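Local coordinates for dihydrofolate reductase (Enterococcus faecalis, PDB 4M7U), which catalyses the NADPH-dependent reduction of dihydrofolate to tetrahydrofolate, a step that probably feeds glycine, purine and DNA precursor synthesis, at residues Leu83-Ser87 with Val88-Leu92; Val70-Asn74 with Pro75-Ala79; Glu138-Trp141 with Ser142-Glu145. All coordinates share one frame; numbering follows the deposited sequence.

Interaction 1: residues Leu83-Ser87 with Val88-Leu92; sequences LVMHS and VEEIL. With NAP (NADP nicotinamide-adenine-dinucleotide phosphate), chain B.
S87 caps the N-terminus of helix 88-97, and its OG accepts the backbone N of E90 at 3.1 Å. The hydroxyl stands between its own backbone N and carbonyl carbon (chi1 69°), which turns OG forward over the first turn to the E90 amide. Beside this N-cap bond, S87 O takes the amide of I91 in the first i-to-i+4 bond of the helix. E90 reaches the other way, toward the strand. Its CG lies opposite the backbone N and the chain runs out straight from there, which brings the carboxylate to the backbone N of H86. OE1 receives H86 N at 2.8 Å, with the donor 48° above the carboxylate plane. OE2 lies 3.4 Å from M85 CG, and a water donating to it also donates to V84 O. The H86 side chain runs alongside that of E90, its ring inclined to the carboxylate by 32°, while its ND1 is bonded to T72 O, just past strand 67-71. On the inner side the extended M85 chain brings SD to within 3.9 Å of I91 CD1, an apolar pair that also packs against I69. The cofactor's adenine lies along the connection: H86 O is 3.3 Å from C2A of NADP, and V88 CG2 is 3.5 Å from N6A. One side of the turn is thus apolar and the other polar. The E90 carboxylate engages the amide that follows strand 83-85 and a bridging water; it does not contact the imidazole nitrogens (H86 NE2 to E90 OE1 5.2 Å) and might at most modestly favour a protonated ring.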
loop_
_atom_site.group_PDB
_atom_site.type_symbol
_atom_site.label_atom_id
_atom_site.label_comp_id
_atom_site.label_asym_id
_atom_site.label_seq_id
_atom_site.Cartn_x
_atom_site.Cartn_y
_atom_site.Cartn_z
ATOM N N LEU A 83 6.712 8.491 -11.556
ATOM C CA LEU A 83 6.228 9.847 -11.435
ATOM C C LEU A 83 6.604 10.276 -10.018
ATOM O O LEU A 83 6.670 9.447 -9.106
ATOM C CB LEU A 83 4.706 9.891 -11.611
ATOM C CG LEU A 83 4.188 9.352 -12.946
ATOM C CD1 LEU A 83 2.667 9.453 -13.056
ATOM C CD2 LEU A 83 4.835 10.137 -14.052
ATOM N N VAL A 84 6.862 11.563 -9.838
ATOM C CA VAL A 84 7.154 12.103 -8.524
ATOM C C VAL A 84 6.123 13.165 -8.248
ATOM O O VAL A 84 5.884 14.017 -9.094
ATOM C CB VAL A 84 8.537 12.768 -8.487
ATOM C CG1 VAL A 84 8.772 13.394 -7.129
ATOM C CG2 VAL A 84 9.629 11.750 -8.785
ATOM N N MET A 85 5.481 13.114 -7.088
ATOM C CA MET A 85 4.487 14.130 -6.745
ATOM C C MET A 85 4.759 14.668 -5.350
ATOM O O MET A 85 5.553 14.077 -4.597
ATOM C CB MET A 85 3.050 13.586 -6.882
ATOM C CG MET A 85 2.637 13.279 -8.316
ATOM S SD MET A 85 0.930 12.687 -8.498
ATOM C CE MET A 85 1.002 12.072 -10.201
ATOM N N HIS A 86 4.109 15.775 -4.993
ATOM C CA HIS A 86 4.558 16.518 -3.814
ATOM C C HIS A 86 3.477 16.867 -2.798
ATOM O O HIS A 86 3.707 17.676 -1.901
ATOM C CB HIS A 86 5.283 17.795 -4.247
ATOM C CG HIS A 86 6.355 17.565 -5.261
ATOM N ND1 HIS A 86 7.621 17.143 -4.922
ATOM C CD2 HIS A 86 6.348 17.690 -6.612
ATOM C CE1 HIS A 86 8.351 17.023 -6.016
ATOM N NE2 HIS A 86 7.606 17.347 -7.052
ATOM N N SER A 87 2.301 16.268 -2.933
ATOM C CA SER A 87 1.234 16.523 -1.980
ATOM C C SER A 87 0.118 15.513 -2.134
ATOM O O SER A 87 -0.040 14.894 -3.197
ATOM C CB SER A 87 0.668 17.929 -2.154
ATOM O OG SER A 87 -0.029 18.035 -3.379
ATOM N N VAL A 88 -0.646 15.361 -1.056
ATOM C CA VAL A 88 -1.848 14.545 -1.045
ATOM C C VAL A 88 -2.813 15.026 -2.108
ATOM O O VAL A 88 -3.367 14.215 -2.857
ATOM C CB VAL A 88 -2.534 14.592 0.328
ATOM C CG1 VAL A 88 -3.937 14.004 0.255
ATOM C CG2 VAL A 88 -1.702 13.836 1.337
ATOM N N GLU A 89 -2.993 16.344 -2.194
ATOM C CA GLU A 89 -3.905 16.929 -3.180
ATOM C C GLU A 89 -3.536 16.460 -4.581
ATOM O O GLU A 89 -4.399 16.011 -5.335
ATOM C CB GLU A 89 -3.912 18.463 -3.108
ATOM C CG GLU A 89 -4.382 19.039 -1.764
ATOM C CD GLU A 89 -3.365 18.850 -0.631
ATOM O OE1 GLU A 89 -2.143 18.925 -0.893
ATOM O OE2 GLU A 89 -3.783 18.614 0.523
ATOM N N GLU A 90 -2.243 16.529 -4.897
ATOM C CA GLU A 90 -1.725 16.131 -6.204
ATOM C C GLU A 90 -2.018 14.657 -6.493
ATOM O O GLU A 90 -2.428 14.315 -7.603
ATOM C CB GLU A 90 -0.214 16.407 -6.277
ATOM C CG GLU A 90 0.323 16.728 -7.670
ATOM C CD GLU A 90 1.847 16.904 -7.691
ATOM O OE1 GLU A 90 2.424 17.274 -6.644
ATOM O OE2 GLU A 90 2.477 16.653 -8.750
ATOM N N ILE A 91 -1.816 13.792 -5.493
ATOM C CA ILE A 91 -2.168 12.374 -5.604
ATOM C C ILE A 91 -3.663 12.222 -5.896
ATOM O O ILE A 91 -4.061 11.468 -6.782
ATOM C CB ILE A 91 -1.850 11.590 -4.303
ATOM C CG1 ILE A 91 -0.347 11.596 -3.998
ATOM C CG2 ILE A 91 -2.372 10.148 -4.396
ATOM C CD1 ILE A 91 0.505 10.914 -5.051
ATOM N N LEU A 92 -4.497 12.948 -5.157
ATOM C CA LEU A 92 -5.950 12.830 -5.333
ATOM C C LEU A 92 -6.430 13.307 -6.711
ATOM O O LEU A 92 -7.397 12.770 -7.267
ATOM C CB LEU A 92 -6.685 13.554 -4.202
ATOM C CG LEU A 92 -6.474 12.907 -2.830
ATOM C CD1 LEU A 92 -7.202 13.673 -1.730
ATOM C CD2 LEU A 92 -6.930 11.457 -2.867
HETATM P PA NAP B . 7.048 6.543 4.094
HETATM O O1A NAP B . 5.545 6.806 4.419
HETATM O O2A NAP B . 7.228 5.414 3.097
HETATM O O5B NAP B . 7.668 7.824 3.440
HETATM C C5B NAP B . 7.653 9.040 4.128
HETATM C C4B NAP B . 8.036 10.173 3.229
HETATM O O4B NAP B . 7.178 10.343 2.013
HETATM C C3B NAP B . 8.315 11.554 3.771
HETATM O O3B NAP B . 9.382 11.790 4.610
HETATM C C2B NAP B . 8.169 12.394 2.558
HETATM O O2B NAP B . 9.243 12.551 1.705
HETATM C C1B NAP B . 6.873 11.794 2.058
HETATM N N9A NAP B . 5.510 12.228 2.064
HETATM C C8A NAP B . 4.535 11.634 2.754
HETATM N N7A NAP B . 3.378 12.458 2.642
HETATM C C5A NAP B . 3.717 13.581 1.884
HETATM C C6A NAP B . 2.965 14.691 1.480
HETATM N N6A NAP B . 1.580 14.795 1.861
HETATM N N1A NAP B . 3.559 15.628 0.746
HETATM C C2A NAP B . 4.877 15.520 0.377
HETATM N N3A NAP B . 5.626 14.417 0.779
HETATM C C4A NAP B . 5.020 13.478 1.522
HETATM O O3 NAP B . 7.892 6.265 5.402
HETATM P PN NAP B . 7.327 5.677 6.763
HETATM O O1N NAP B . 6.418 6.740 7.457
HETATM O O2N NAP B . 6.544 4.397 6.563
HETATM O O5D NAP B . 8.616 5.331 7.614
HETATM C C5D NAP B . 9.784 5.010 6.898
HETATM C C4D NAP B . 11.122 5.321 7.543
HETATM O O4D NAP B . 11.159 6.003 8.858
HETATM C C3D NAP B . 12.242 4.280 7.555
HETATM O O3D NAP B . 13.335 4.481 6.829
HETATM C C2D NAP B . 12.456 3.961 9.008
HETATM O O2D NAP B . 13.634 3.397 9.451
HETATM C C1D NAP B . 11.888 5.130 9.787
HETATM N N1N NAP B . 11.539 5.130 11.187
HETATM C C2N NAP B . 12.434 4.909 12.311
HETATM C C3N NAP B . 11.923 5.065 13.749
HETATM C C7N NAP B . 12.919 5.502 14.761
HETATM O O7N NAP B . 13.749 6.341 14.435
HETATM N N7N NAP B . 13.166 4.683 15.903
HETATM C C4N NAP B . 10.403 5.099 14.045
HETATM C C5N NAP B . 9.511 5.029 12.775
HETATM C C6N NAP B . 10.127 4.893 11.370
HETATM P P2B NAP B . 10.259 13.710 2.014
HETATM O O1X NAP B . 10.890 13.478 3.426
HETATM O O2X NAP B . 11.392 13.644 0.944
HETATM O O3X NAP B . 9.521 15.027 1.983
HETATM O O HOH W 1 4.906 17.054 -9.796
#

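Interaction 2: residues Val70-Asn74 with Pro75-Ala79; sequences VLTSN and PDYQA. With NAP (NADP nicotinamide-adenine-dinucleotide phosphate), chain B.
T72 and Y77 meet at about a right angle, with T72 CG2 3.6 Å from Y77 CB. This is the close-packed part of the contact: the T72 methyl sits obliquely to the tyrosine ring, and V70 CG1 approaches CE2 of the same ring more loosely, at 4.3 Å. With OG1 opposite its backbone N (chi1 180°), T72 keeps the methyl for Y77 and sends the hydroxyl to the cofactor, where OG1 donates to O2X of the NADP 2'-phosphate at 2.6 Å. The same OG1 accepts the amide of N74, an ST turn. S73 holds another phosphate oxygen: its backbone N donates to O3X of NADP at 2.9 Å, and its OG donates to O3X as well. One residue earlier, L71 CG lies 3.6 Å from C4A of the adenine. The solvent side is a type I beta turn from N74 to Y77, closed by Y77 N to N74 O. Inside it N74 makes an Asx turn, OD1 taking D76 N at 2.9 Å from 48° above the amide's carbonyl plane. ND2 of N74 stands at the edge of the Y77 ring, the amide turned 69° from the ring plane. P75 and D76 form the exposed outer corner. The loop leaves strand 67-71 and runs back to enter strand 83-85, its parallel neighbour in the sheet, where V84 touches T72 and Q78. Y77 packs on R52 and F55 of helix 52-57, and its OH is hydrogen-bonded to E56 of that helix.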
loop_
_atom_site.group_PDB
_atom_site.type_symbol
_atom_site.label_atom_id
_atom_site.label_comp_id
_atom_site.label_asym_id
_atom_site.label_seq_id
_atom_site.Cartn_x
_atom_site.Cartn_y
_atom_site.Cartn_z
ATOM N N VAL A 70 6.000 8.301 -6.658
ATOM C CA VAL A 70 6.724 8.519 -5.396
ATOM C C VAL A 70 6.383 9.883 -4.794
ATOM O O VAL A 70 6.416 10.909 -5.489
ATOM C CB VAL A 70 8.246 8.355 -5.545
ATOM C CG1 VAL A 70 8.929 8.629 -4.235
ATOM C CG2 VAL A 70 8.570 6.932 -6.000
ATOM N N LEU A 71 6.022 9.886 -3.510
ATOM C CA LEU A 71 5.569 11.104 -2.844
ATOM C C LEU A 71 6.732 11.688 -2.038
ATOM O O LEU A 71 7.373 10.973 -1.264
ATOM C CB LEU A 71 4.379 10.772 -1.934
ATOM C CG LEU A 71 3.469 11.854 -1.353
ATOM C CD1 LEU A 71 3.001 12.804 -2.433
ATOM C CD2 LEU A 71 2.271 11.184 -0.683
ATOM N N THR A 72 7.024 12.974 -2.240
ATOM C CA THR A 72 8.131 13.641 -1.540
ATOM C C THR A 72 7.922 15.143 -1.563
ATOM O O THR A 72 7.347 15.664 -2.509
ATOM C CB THR A 72 9.516 13.283 -2.171
ATOM O OG1 THR A 72 10.578 13.954 -1.469
ATOM C CG2 THR A 72 9.557 13.674 -3.639
ATOM N N SER A 73 8.367 15.837 -0.515
ATOM C CA SER A 73 8.254 17.295 -0.475
ATOM C C SER A 73 9.388 17.967 -1.259
ATOM O O SER A 73 9.315 19.151 -1.582
ATOM C CB SER A 73 8.222 17.801 0.971
ATOM O OG SER A 73 9.441 17.518 1.634
ATOM N N ASN A 74 10.426 17.194 -1.570
ATOM C CA ASN A 74 11.583 17.672 -2.330
ATOM C C ASN A 74 11.251 17.952 -3.813
ATOM O O ASN A 74 10.990 17.022 -4.592
ATOM C CB ASN A 74 12.696 16.625 -2.199
ATOM C CG ASN A 74 13.976 17.001 -2.943
ATOM O OD1 ASN A 74 14.064 18.040 -3.602
ATOM N ND2 ASN A 74 14.986 16.137 -2.827
ATOM N N PRO A 75 11.290 19.233 -4.216
ATOM C CA PRO A 75 10.872 19.635 -5.571
ATOM C C PRO A 75 11.767 19.052 -6.647
ATOM O O PRO A 75 11.365 18.965 -7.810
ATOM C CB PRO A 75 11.073 21.158 -5.578
ATOM C CG PRO A 75 11.325 21.542 -4.166
ATOM C CD PRO A 75 11.879 20.351 -3.468
ATOM N N ASP A 76 12.985 18.685 -6.263
ATOM C CA ASP A 76 13.981 18.245 -7.223
ATOM C C ASP A 76 14.184 16.735 -7.231
ATOM O O ASP A 76 15.061 16.228 -7.923
ATOM C CB ASP A 76 15.312 18.932 -6.932
ATOM C CG ASP A 76 15.211 20.433 -7.033
ATOM O OD1 ASP A 76 14.454 20.903 -7.907
ATOM O OD2 ASP A 76 15.871 21.137 -6.234
ATOM N N TYR A 77 13.378 16.009 -6.468
ATOM C CA TYR A 77 13.588 14.577 -6.379
ATOM C C TYR A 77 13.277 13.920 -7.715
ATOM O O TYR A 77 12.177 14.076 -8.262
ATOM C CB TYR A 77 12.709 13.972 -5.292
ATOM C CG TYR A 77 13.090 12.561 -4.927
ATOM C CD1 TYR A 77 14.070 12.316 -3.973
ATOM C CD2 TYR A 77 12.475 11.479 -5.532
ATOM C CE1 TYR A 77 14.421 11.029 -3.630
ATOM C CE2 TYR A 77 12.816 10.177 -5.196
ATOM C CZ TYR A 77 13.787 9.958 -4.251
ATOM O OH TYR A 77 14.134 8.670 -3.909
ATOM N N GLN A 78 14.245 13.195 -8.260
ATOM C CA GLN A 78 13.928 12.333 -9.393
ATOM C C GLN A 78 14.513 10.941 -9.200
ATOM O O GLN A 78 15.540 10.759 -8.543
ATOM C CB GLN A 78 14.330 12.948 -10.748
ATOM C CG GLN A 78 13.427 14.098 -11.240
ATOM C CD GLN A 78 11.950 13.710 -11.344
ATOM O OE1 GLN A 78 11.615 12.554 -11.605
ATOM N NE2 GLN A 78 11.061 14.682 -11.119
ATOM N N ALA A 79 13.803 9.961 -9.738
ATOM C CA ALA A 79 14.211 8.581 -9.666
ATOM C C ALA A 79 13.954 7.980 -11.036
ATOM O O ALA A 79 13.419 8.645 -11.926
ATOM C CB ALA A 79 13.416 7.857 -8.611
HETATM P PA NAP B . 7.048 6.543 4.094
HETATM O O1A NAP B . 5.545 6.806 4.419
HETATM O O2A NAP B . 7.228 5.414 3.097
HETATM O O5B NAP B . 7.668 7.824 3.440
HETATM C C5B NAP B . 7.653 9.040 4.128
HETATM C C4B NAP B . 8.036 10.173 3.229
HETATM O O4B NAP B . 7.178 10.343 2.013
HETATM C C3B NAP B . 8.315 11.554 3.771
HETATM O O3B NAP B . 9.382 11.790 4.610
HETATM C C2B NAP B . 8.169 12.394 2.558
HETATM O O2B NAP B . 9.243 12.551 1.705
HETATM C C1B NAP B . 6.873 11.794 2.058
HETATM N N9A NAP B . 5.510 12.228 2.064
HETATM C C8A NAP B . 4.535 11.634 2.754
HETATM N N7A NAP B . 3.378 12.458 2.642
HETATM C C5A NAP B . 3.717 13.581 1.884
HETATM C C6A NAP B . 2.965 14.691 1.480
HETATM N N6A NAP B . 1.580 14.795 1.861
HETATM N N1A NAP B . 3.559 15.628 0.746
HETATM C C2A NAP B . 4.877 15.520 0.377
HETATM N N3A NAP B . 5.626 14.417 0.779
HETATM C C4A NAP B . 5.020 13.478 1.522
HETATM O O3 NAP B . 7.892 6.265 5.402
HETATM P PN NAP B . 7.327 5.677 6.763
HETATM O O1N NAP B . 6.418 6.740 7.457
HETATM O O2N NAP B . 6.544 4.397 6.563
HETATM O O5D NAP B . 8.616 5.331 7.614
HETATM C C5D NAP B . 9.784 5.010 6.898
HETATM C C4D NAP B . 11.122 5.321 7.543
HETATM O O4D NAP B . 11.159 6.003 8.858
HETATM C C3D NAP B . 12.242 4.280 7.555
HETATM O O3D NAP B . 13.335 4.481 6.829
HETATM C C2D NAP B . 12.456 3.961 9.008
HETATM O O2D NAP B . 13.634 3.397 9.451
HETATM C C1D NAP B . 11.888 5.130 9.787
HETATM N N1N NAP B . 11.539 5.130 11.187
HETATM C C2N NAP B . 12.434 4.909 12.311
HETATM C C3N NAP B . 11.923 5.065 13.749
HETATM C C7N NAP B . 12.919 5.502 14.761
HETATM O O7N NAP B . 13.749 6.341 14.435
HETATM N N7N NAP B . 13.166 4.683 15.903
HETATM C C4N NAP B . 10.403 5.099 14.045
HETATM C C5N NAP B . 9.511 5.029 12.775
HETATM C C6N NAP B . 10.127 4.893 11.370
HETATM P P2B NAP B . 10.259 13.710 2.014
HETATM O O1X NAP B . 10.890 13.478 3.426
HETATM O O2X NAP B . 11.392 13.644 0.944
HETATM O O3X NAP B . 9.521 15.027 1.983
#

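Interaction 3: residues Glu138-Trp141 with Ser142-Glu145; sequences EIDW and SVWE
D140 and S142 face each other across an Asx turn that leads into strand 144-151, an outermost strand of the mixed sheet of the dihydrofolate reductase fold. D140 OD2 takes two donors from S142. The hydroxyl OG comes in on the syn side at 2.6 Å, only 16° out of the carboxylate plane, whereas the backbone N reaches the same oxygen at 3.1 Å from well above that plane. Both side-chain torsions matter here: D140 holds CG opposite its backbone N (chi1 -179°), swinging the carboxylate forward along the chain, and S142 turns OG back to meet it. Two hydrogen bonds on one oxygen would restrict the carboxylate's rotation, and the donors would be expected to stabilise its negative charge. The other oxygen, OD1, lies 3.6 Å from V143 CG1, the two side chains crossing at about a right angle. A third hydrogen bond, W144 N to W141 O, closes the turn W141-W144. The two indoles have different surroundings. One face of the W141 ring carries I139 CD1, 3.7 Å above the plane and over its centre, and CE3 of W141 comes obliquely to W144 CB at 4.2 Å. W141 also meets the Y167 ring of the next strand, the planes steeply inclined. W144 turns into the protein, buried against L121, I115 and Y167. Its ring presents an edge to this turn, with D140 O near its plane and closest to CD1, while I139 CD1 approaches the ring more obliquely. The indole N-H is spoken for: a water in the W144 ring plane accepts from NE1 at 3.1 Å and donates to D140 O at 2.9 Å.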
loop_
_atom_site.group_PDB
_atom_site.type_symbol
_atom_site.label_atom_id
_atom_site.label_comp_id
_atom_site.label_asym_id
_atom_site.label_seq_id
_atom_site.Cartn_x
_atom_site.Cartn_y
_atom_site.Cartn_z
ATOM N N GLU A 138 -1.948 4.440 13.566
ATOM C CA GLU A 138 -3.277 4.508 14.146
ATOM C C GLU A 138 -4.231 5.160 13.156
ATOM O O GLU A 138 -4.030 6.311 12.758
ATOM C CB GLU A 138 -3.241 5.347 15.418
ATOM C CG GLU A 138 -2.773 4.599 16.641
ATOM C CD GLU A 138 -2.808 5.469 17.882
ATOM O OE1 GLU A 138 -1.750 5.591 18.537
ATOM O OE2 GLU A 138 -3.883 6.038 18.191
ATOM N N ILE A 139 -5.264 4.433 12.744
ATOM C CA ILE A 139 -6.272 5.031 11.881
ATOM C C ILE A 139 -7.637 4.941 12.528
ATOM O O ILE A 139 -7.824 4.236 13.522
ATOM C CB ILE A 139 -6.339 4.349 10.507
ATOM C CG1 ILE A 139 -6.918 2.941 10.652
ATOM C CG2 ILE A 139 -4.958 4.313 9.867
ATOM C CD1 ILE A 139 -7.260 2.284 9.341
ATOM N N ASP A 140 -8.600 5.647 11.951
ATOM C CA ASP A 140 -9.980 5.534 12.399
ATOM C C ASP A 140 -10.587 4.238 11.867
ATOM O O ASP A 140 -11.015 4.176 10.712
ATOM C CB ASP A 140 -10.804 6.735 11.912
ATOM C CG ASP A 140 -12.249 6.674 12.377
ATOM O OD1 ASP A 140 -13.093 7.415 11.825
ATOM O OD2 ASP A 140 -12.549 5.866 13.288
ATOM N N TRP A 141 -10.639 3.203 12.699
ATOM C CA TRP A 141 -11.227 1.931 12.267
ATOM C C TRP A 141 -12.766 1.899 12.318
ATOM O O TRP A 141 -13.387 0.951 11.825
ATOM C CB TRP A 141 -10.660 0.776 13.097
ATOM C CG TRP A 141 -9.248 0.362 12.732
ATOM C CD1 TRP A 141 -8.095 0.682 13.396
ATOM C CD2 TRP A 141 -8.857 -0.476 11.622
ATOM N NE1 TRP A 141 -7.012 0.098 12.767
ATOM C CE2 TRP A 141 -7.447 -0.608 11.686
ATOM C CE3 TRP A 141 -9.560 -1.107 10.592
ATOM C CZ2 TRP A 141 -6.730 -1.371 10.747
ATOM C CZ3 TRP A 141 -8.849 -1.866 9.669
ATOM C CH2 TRP A 141 -7.440 -1.996 9.759
ATOM N N SER A 142 -13.377 2.931 12.896
ATOM C CA SER A 142 -14.834 2.951 13.084
ATOM C C SER A 142 -15.612 3.052 11.780
ATOM O O SER A 142 -16.778 2.656 11.715
ATOM C CB SER A 142 -15.247 4.079 14.029
ATOM O OG SER A 142 -15.059 5.346 13.433
ATOM N N VAL A 143 -14.965 3.557 10.734
ATOM C CA VAL A 143 -15.617 3.680 9.420
ATOM C C VAL A 143 -15.375 2.470 8.502
ATOM O O VAL A 143 -15.865 2.419 7.368
ATOM C CB VAL A 143 -15.195 4.982 8.705
ATOM C CG1 VAL A 143 -15.572 6.187 9.551
ATOM C CG2 VAL A 143 -13.692 4.981 8.433
ATOM N N TRP A 144 -14.631 1.489 9.006
ATOM C CA TRP A 144 -14.302 0.296 8.229
ATOM C C TRP A 144 -14.934 -0.951 8.845
ATOM O O TRP A 144 -15.055 -1.047 10.071
ATOM C CB TRP A 144 -12.770 0.114 8.165
ATOM C CG TRP A 144 -12.058 1.193 7.358
ATOM C CD1 TRP A 144 -11.373 2.277 7.837
ATOM C CD2 TRP A 144 -11.994 1.274 5.927
ATOM N NE1 TRP A 144 -10.866 3.018 6.787
ATOM C CE2 TRP A 144 -11.235 2.426 5.610
ATOM C CE3 TRP A 144 -12.490 0.474 4.888
ATOM C CZ2 TRP A 144 -10.980 2.803 4.287
ATOM C CZ3 TRP A 144 -12.229 0.843 3.580
ATOM C CH2 TRP A 144 -11.485 2.004 3.290
ATOM N N GLU A 145 -15.328 -1.903 8.000
ATOM C CA GLU A 145 -15.708 -3.241 8.468
ATOM C C GLU A 145 -15.139 -4.331 7.545
ATOM O O GLU A 145 -14.975 -4.119 6.335
ATOM C CB GLU A 145 -17.232 -3.374 8.587
ATOM C CG GLU A 145 -17.921 -3.554 7.248
ATOM C CD GLU A 145 -19.427 -3.357 7.323
ATOM O OE1 GLU A 145 -20.007 -3.541 8.416
ATOM O OE2 GLU A 145 -20.023 -3.013 6.278
HETATM O O HOH W 2 -9.981 5.496 8.375
#

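In the fold
Interactions 1 and 2 belong to one corner of the fold and touch directly, through a probable L83 O to V70 N bond between neighbouring strands and through H86 ND1 to T72 O. Both border the cofactor: interaction 1 meets the adenine mainly by packing, interaction 2 grips the 2'-phosphate with hydrogen-bond donors. Interaction 3 sits on the opposite edge strand of the same sheet, its centre about 24 Å and about 30 Å from those of interactions 1 and 2, away from the ligand. Interactions 1 and 3 are surface contacts, each with one buried residue, I91 or W144; interaction 2 is partly buried. Side-chain oxygens accept backbone amides in all three; interaction 3 adds two indoles.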